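Long-range contact in 6-phospho-alpha-glucosidase (Merdibacter massiliensis, PDB 6VC6), which probably hydrolyses 6-phospho-alpha-glucosides, as a family 4 glycosidase that binds NAD and a manganese ion: residues D79-M85 with A140-S146. Residues are numbered along the deposited sequence; the frame is centred on the assembly and turned at random.
Sequences DFIFMQM and AWILNYS. With NAD (nicotinamide-adenine-dinucleotide), chain G.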
ATOM      1  N   ASP A  79      -8.305   2.327  20.101  1.00 40.60           N
ATOM      2  CA  ASP A  79      -7.423   1.168  20.161  1.00 45.35           C
ATOM      3  C   ASP A  79      -6.695   0.937  18.844  1.00 44.77           C
ATOM      4  O   ASP A  79      -5.530   0.523  18.843  1.00 41.06           O
ATOM      5  CB  ASP A  79      -8.218  -0.086  20.537  1.00 45.12           C
ATOM      6  CG  ASP A  79      -8.835   0.005  21.918  1.00 49.57           C
ATOM      7  OD1 ASP A  79      -8.081   0.195  22.897  1.00 54.11           O
ATOM      8  OD2 ASP A  79     -10.074  -0.116  22.025  1.00 44.52           O
ATOM      9  N   PHE A  80      -7.358   1.203  17.721  1.00 40.06           N
ATOM     10  CA  PHE A  80      -6.781   0.987  16.403  1.00 42.39           C
ATOM     11  C   PHE A  80      -7.114   2.163  15.500  1.00 40.72           C
ATOM     12  O   PHE A  80      -8.234   2.682  15.529  1.00 42.26           O
ATOM     13  CB  PHE A  80      -7.298  -0.310  15.770  1.00 40.34           C
ATOM     14  CG  PHE A  80      -6.693  -1.554  16.351  1.00 43.65           C
ATOM     15  CD1 PHE A  80      -5.476  -2.028  15.890  1.00 39.43           C
ATOM     16  CD2 PHE A  80      -7.342  -2.250  17.357  1.00 41.68           C
ATOM     17  CE1 PHE A  80      -4.917  -3.173  16.422  1.00 39.57           C
ATOM     18  CE2 PHE A  80      -6.787  -3.397  17.893  1.00 43.80           C
ATOM     19  CZ  PHE A  80      -5.573  -3.858  17.424  1.00 41.01           C
ATOM     20  N   ILE A  81      -6.136   2.577  14.699  1.00 40.54           N
ATOM     21  CA  ILE A  81      -6.317   3.614  13.690  1.00 38.21           C
ATOM     22  C   ILE A  81      -5.996   3.001  12.335  1.00 37.80           C
ATOM     23  O   ILE A  81      -4.854   2.592  12.088  1.00 40.58           O
ATOM     24  CB  ILE A  81      -5.433   4.842  13.958  1.00 41.22           C
ATOM     25  CG1 ILE A  81      -5.650   5.362  15.381  1.00 42.04           C
ATOM     26  CG2 ILE A  81      -5.722   5.933  12.940  1.00 45.06           C
ATOM     27  CD1 ILE A  81      -7.029   5.931  15.621  1.00 46.15           C
ATOM     28  N   PHE A  82      -7.000   2.930  11.464  1.00 36.07           N
ATOM     29  CA  PHE A  82      -6.832   2.437  10.100  1.00 34.88           C
ATOM     30  C   PHE A  82      -6.618   3.643   9.192  1.00 41.54           C
ATOM     31  O   PHE A  82      -7.531   4.451   9.000  1.00 40.41           O
ATOM     32  CB  PHE A  82      -8.047   1.625   9.649  1.00 38.39           C
ATOM     33  CG  PHE A  82      -8.202   0.297  10.348  1.00 40.55           C
ATOM     34  CD1 PHE A  82      -7.318  -0.104  11.337  1.00 40.70           C
ATOM     35  CD2 PHE A  82      -9.241  -0.554  10.005  1.00 44.79           C
ATOM     36  CE1 PHE A  82      -7.471  -1.323  11.974  1.00 42.72           C
ATOM     37  CE2 PHE A  82      -9.399  -1.774  10.636  1.00 40.59           C
ATOM     38  CZ  PHE A  82      -8.512  -2.159  11.622  1.00 40.61           C
HETATM   39  N   MSE A  83      -5.418   3.765   8.634  1.00 35.89           N
HETATM   40  CA  MSE A  83      -5.091   4.915   7.796  1.00 43.17           C
HETATM   41  C   MSE A  83      -5.076   4.556   6.312  1.00 39.89           C
HETATM   42  O   MSE A  83      -4.323   3.681   5.885  1.00 40.06           O
HETATM   43  CB  MSE A  83      -3.739   5.503   8.205  1.00 37.99           C
HETATM   44  CG  MSE A  83      -3.539   5.610   9.706  1.00 41.71           C
HETATM   45 SE   MSE A  83      -2.211   6.954  10.191  0.70 48.42          SE
HETATM   46  CE  MSE A  83      -3.232   8.552   9.756  1.00 48.57           C
ATOM     47  N   GLN A  84      -5.908   5.240   5.531  1.00 40.47           N
ATOM     48  CA  GLN A  84      -5.979   5.031   4.087  1.00 42.27           C
ATOM     49  C   GLN A  84      -6.230   6.360   3.378  1.00 41.87           C
ATOM     50  O   GLN A  84      -7.102   6.484   2.517  1.00 35.99           O
ATOM     51  CB  GLN A  84      -7.048   3.998   3.731  1.00 41.82           C
ATOM     52  CG  GLN A  84      -8.442   4.304   4.259  1.00 43.48           C
ATOM     53  CD  GLN A  84      -9.486   3.345   3.721  1.00 46.05           C
ATOM     54  OE1 GLN A  84     -10.687   3.550   3.895  1.00 46.41           O
ATOM     55  NE2 GLN A  84      -9.029   2.286   3.062  1.00 42.43           N
HETATM   56  N   MSE A  85      -5.435   7.362   3.723  1.00 41.49           N
HETATM   57  CA  MSE A  85      -5.495   8.662   3.082  1.00 41.44           C
HETATM   58  C   MSE A  85      -4.807   8.649   1.744  1.00 43.00           C
HETATM   59  O   MSE A  85      -3.960   7.794   1.531  1.00 40.16           O
HETATM   60  CB  MSE A  85      -4.853   9.742   3.953  1.00 38.87           C
HETATM   61  CG  MSE A  85      -3.326   9.676   3.995  1.00 44.72           C
HETATM   62 SE   MSE A  85      -2.413  11.294   4.633  1.00 54.01          SE
HETATM   63  CE  MSE A  85      -3.361  11.448   6.318  1.00 55.27           C
ATOM     64  N   ALA A 140      -2.438   3.889  20.771  1.00 41.75           N
ATOM     65  CA  ALA A 140      -3.248   3.208  19.772  1.00 41.23           C
ATOM     66  C   ALA A 140      -2.354   2.591  18.705  1.00 40.58           C
ATOM     67  O   ALA A 140      -1.323   3.159  18.331  1.00 38.70           O
ATOM     68  CB  ALA A 140      -4.236   4.181  19.130  1.00 41.55           C
ATOM     69  N   TRP A 141      -2.746   1.416  18.221  1.00 41.11           N
ATOM     70  CA  TRP A 141      -2.026   0.767  17.134  1.00 41.12           C
ATOM     71  C   TRP A 141      -2.420   1.418  15.814  1.00 37.46           C
ATOM     72  O   TRP A 141      -3.604   1.452  15.461  1.00 40.61           O
ATOM     73  CB  TRP A 141      -2.322  -0.731  17.109  1.00 39.69           C
ATOM     74  CG  TRP A 141      -1.236  -1.566  17.717  1.00 46.09           C
ATOM     75  CD1 TRP A 141      -1.267  -2.193  18.928  1.00 40.57           C
ATOM     76  CD2 TRP A 141       0.045  -1.861  17.144  1.00 40.45           C
ATOM     77  NE1 TRP A 141      -0.087  -2.862  19.145  1.00 43.21           N
ATOM     78  CE2 TRP A 141       0.736  -2.674  18.065  1.00 43.14           C
ATOM     79  CE3 TRP A 141       0.674  -1.517  15.944  1.00 35.87           C
ATOM     80  CZ2 TRP A 141       2.023  -3.149  17.823  1.00 44.51           C
ATOM     81  CZ3 TRP A 141       1.952  -1.990  15.705  1.00 42.94           C
ATOM     82  CH2 TRP A 141       2.612  -2.796  16.640  1.00 43.12           C
ATOM     83  N   ILE A 142      -1.435   1.935  15.090  1.00 39.62           N
ATOM     84  CA  ILE A 142      -1.663   2.626  13.828  1.00 36.02           C
ATOM     85  C   ILE A 142      -1.305   1.670  12.698  1.00 35.89           C
ATOM     86  O   ILE A 142      -0.130   1.347  12.490  1.00 38.20           O
ATOM     87  CB  ILE A 142      -0.853   3.927  13.743  1.00 38.43           C
ATOM     88  CG1 ILE A 142      -1.405   4.958  14.730  1.00 38.76           C
ATOM     89  CG2 ILE A 142      -0.873   4.475  12.329  1.00 37.79           C
ATOM     90  CD1 ILE A 142      -0.562   6.208  14.847  1.00 38.23           C
ATOM     91  N   LEU A 143      -2.321   1.206  11.976  1.00 33.66           N
ATOM     92  CA  LEU A 143      -2.143   0.354  10.806  1.00 33.98           C
ATOM     93  C   LEU A 143      -2.346   1.207   9.562  1.00 37.76           C
ATOM     94  O   LEU A 143      -3.431   1.764   9.359  1.00 35.94           O
ATOM     95  CB  LEU A 143      -3.124  -0.820  10.828  1.00 32.93           C
ATOM     96  CG  LEU A 143      -3.223  -1.602  12.140  1.00 42.26           C
ATOM     97  CD1 LEU A 143      -4.108  -2.827  11.971  1.00 38.04           C
ATOM     98  CD2 LEU A 143      -1.842  -2.002  12.637  1.00 38.18           C
ATOM     99  N   ASN A 144      -1.311   1.309   8.733  1.00 36.47           N
ATOM    100  CA  ASN A 144      -1.284   2.266   7.635  1.00 35.57           C
ATOM    101  C   ASN A 144      -1.287   1.546   6.293  1.00 39.82           C
ATOM    102  O   ASN A 144      -0.408   0.718   6.023  1.00 34.99           O
ATOM    103  CB  ASN A 144      -0.061   3.176   7.740  1.00 32.64           C
ATOM    104  CG  ASN A 144       0.040   4.144   6.581  1.00 42.08           C
ATOM    105  OD1 ASN A 144      -0.885   4.913   6.323  1.00 38.59           O
ATOM    106  ND2 ASN A 144       1.162   4.107   5.873  1.00 38.85           N
ATOM    107  N   TYR A 145      -2.201   1.908   5.423  1.00 39.01           N
ATOM    108  CA  TYR A 145      -2.212   1.433   4.067  1.00 37.62           C
ATOM    109  C   TYR A 145      -1.707   2.547   3.151  1.00 40.21           C
ATOM    110  O   TYR A 145      -1.347   2.298   2.023  1.00 41.85           O
ATOM    111  CB  TYR A 145      -3.641   1.117   3.676  1.00 43.40           C
ATOM    112  CG  TYR A 145      -4.002  -0.328   3.510  1.00 45.69           C
ATOM    113  CD1 TYR A 145      -5.282  -0.751   3.741  1.00 48.23           C
ATOM    114  CD2 TYR A 145      -3.085  -1.251   3.091  1.00 46.28           C
ATOM    115  CE1 TYR A 145      -5.646  -2.058   3.568  1.00 59.97           C
ATOM    116  CE2 TYR A 145      -3.434  -2.565   2.921  1.00 63.83           C
ATOM    117  CZ  TYR A 145      -4.721  -2.958   3.160  1.00 75.41           C
ATOM    118  OH  TYR A 145      -5.084  -4.253   2.997  1.00 86.17           O
ATOM    119  N   SER A 146      -1.682   3.777   3.652  1.00 40.02           N
ATOM    120  CA  SER A 146      -1.469   4.944   2.805  1.00 33.58           C
ATOM    121  C   SER A 146      -0.140   4.904   2.067  1.00 40.86           C
ATOM    122  O   SER A 146       0.900   4.693   2.660  1.00 33.82           O
ATOM    123  CB  SER A 146      -1.543   6.228   3.637  1.00 39.95           C
ATOM    124  OG  SER A 146      -2.639   6.225   4.528  1.00 41.14           O
TER
HETATM  125  PA  NAD G 503      -9.287   8.213  -2.537  1.00 40.71           P
HETATM  126  O1A NAD G 503     -10.557   7.569  -3.037  1.00 40.30           O
HETATM  127  O2A NAD G 503      -8.869   9.565  -3.063  1.00 43.12           O
HETATM  128  O5B NAD G 503      -9.358   8.303  -0.934  1.00 43.04           O
HETATM  129  C5B NAD G 503      -8.466   9.149  -0.216  1.00 41.79           C
HETATM  130  C4B NAD G 503      -9.209   9.808   0.934  1.00 40.45           C
HETATM  131  O4B NAD G 503      -8.275  10.297   1.900  1.00 41.15           O
HETATM  132  C3B NAD G 503     -10.016  10.996   0.438  1.00 40.41           C
HETATM  133  O3B NAD G 503     -11.364  10.883   0.898  1.00 40.36           O
HETATM  134  C2B NAD G 503      -9.367  12.209   1.069  1.00 39.24           C
HETATM  135  O2B NAD G 503     -10.356  13.158   1.474  1.00 43.08           O
HETATM  136  C1B NAD G 503      -8.638  11.629   2.267  1.00 38.24           C
HETATM  137  N9A NAD G 503      -7.447  12.434   2.633  1.00 37.31           N
HETATM  138  C8A NAD G 503      -6.544  12.974   1.794  1.00 43.58           C
HETATM  139  N7A NAD G 503      -5.590  13.656   2.480  1.00 42.42           N
HETATM  140  C5A NAD G 503      -5.886  13.558   3.790  1.00 39.88           C
HETATM  141  C6A NAD G 503      -5.300  14.041   5.063  1.00 40.55           C
HETATM  142  N6A NAD G 503      -4.170  14.789   5.077  1.00 40.85           N
HETATM  143  N1A NAD G 503      -5.932  13.711   6.212  1.00 42.71           N
HETATM  144  C2A NAD G 503      -7.055  12.968   6.217  1.00 42.51           C
HETATM  145  N3A NAD G 503      -7.640  12.499   5.102  1.00 43.05           N
HETATM  146  C4A NAD G 503      -7.114  12.757   3.882  1.00 38.87           C
HETATM  147  O3  NAD G 503      -8.059   7.192  -2.744  1.00 40.65           O
HETATM  148  PN  NAD G 503      -8.263   5.603  -2.874  1.00 40.40           P
HETATM  149  O1N NAD G 503      -8.106   5.220  -4.327  1.00 36.68           O
HETATM  150  O2N NAD G 503      -9.489   5.182  -2.098  1.00 35.23           O
HETATM  151  O5D NAD G 503      -6.962   5.098  -2.079  1.00 37.98           O
HETATM  152  C5D NAD G 503      -6.950   5.090  -0.653  1.00 37.33           C
HETATM  153  C4D NAD G 503      -5.516   4.891  -0.187  1.00 40.68           C
HETATM  154  O4D NAD G 503      -5.268   3.505   0.056  1.00 39.64           O
HETATM  155  C3D NAD G 503      -4.538   5.338  -1.264  1.00 39.39           C
HETATM  156  O3D NAD G 503      -3.524   6.148  -0.665  1.00 39.87           O
HETATM  157  C2D NAD G 503      -3.903   4.059  -1.759  1.00 36.49           C
HETATM  158  O2D NAD G 503      -2.542   4.268  -2.136  1.00 38.34           O
HETATM  159  C1D NAD G 503      -4.014   3.168  -0.537  1.00 39.43           C
HETATM  160  N1N NAD G 503      -3.915   1.748  -0.866  1.00 38.32           N
HETATM  161  C2N NAD G 503      -2.842   1.099  -0.414  1.00 39.57           C
HETATM  162  C3N NAD G 503      -2.658  -0.248  -0.672  1.00 42.64           C
HETATM  163  C7N NAD G 503      -1.431  -0.926  -0.143  1.00 41.80           C
HETATM  164  O7N NAD G 503      -1.133  -2.035  -0.555  1.00 39.00           O
HETATM  165  N7N NAD G 503      -0.690  -0.285   0.760  1.00 37.90           N
HETATM  166  C4N NAD G 503      -3.618  -0.934  -1.404  1.00 42.72           C
HETATM  167  C5N NAD G 503      -4.728  -0.236  -1.869  1.00 41.64           C
HETATM  168  C6N NAD G 503      -4.860   1.120  -1.578  1.00 38.14           C
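F80-M83 and W141-N144 pair as neighbouring parallel strands in the Rossmann-type nucleotide-binding sheet of this family 4 glycosidase. The ladder alternates as parallel pairing requires: I81 N donates to W141 O, L143 N to I81 O, and M83 N to L143 O at 2.9 Å, the last nearly straight. At the end of the strand, M83 O takes Y145 N at 2.8 Å, with S146 N only a weak second donor.

Side chains sort onto two faces. On that of F80, F82, W141 and L143, ring atoms CD1 and CE1 of F80 both lie 3.6 Å from W141 CB, while the rings are slid apart with planes at 22°; L143 runs alongside F82, its CD1 meeting F82 CE1. On the other face, the M83 side chain, a selenomethionine, runs obliquely over that of I142, with SE 3.5 Å from I142 CG2.

Past the strand ends, S146 OG gives its proton to N144 OD1 at 2.8 Å and weakly accepts M85 N. N144 reaches it because its CG stands anti to the backbone N (chi1 177°), and its ND2 makes a long bond to a lone pair of S146 O, which lies tilted from the plane of the amide; the same ND2 also pairs with N168 OD1 of the next strand. A leucine in place of N144 would probably leave S146 OG without its acceptor and N168 without this amide partner, letting the turn toward the cofactor shift.

Further out, helix 113-136 packs against M83, I142 and N144, and helix 318-331 against F82, W141, L143 and Y145. The loops just past the carboxyl ends of both strands meet NAD, as in Rossmann domains: M85 O accepts the nicotinamide ribose O3D, and Y145 O accepts the nicotinamide N7N at 2.9 Å, with an N-H...O angle of 169°.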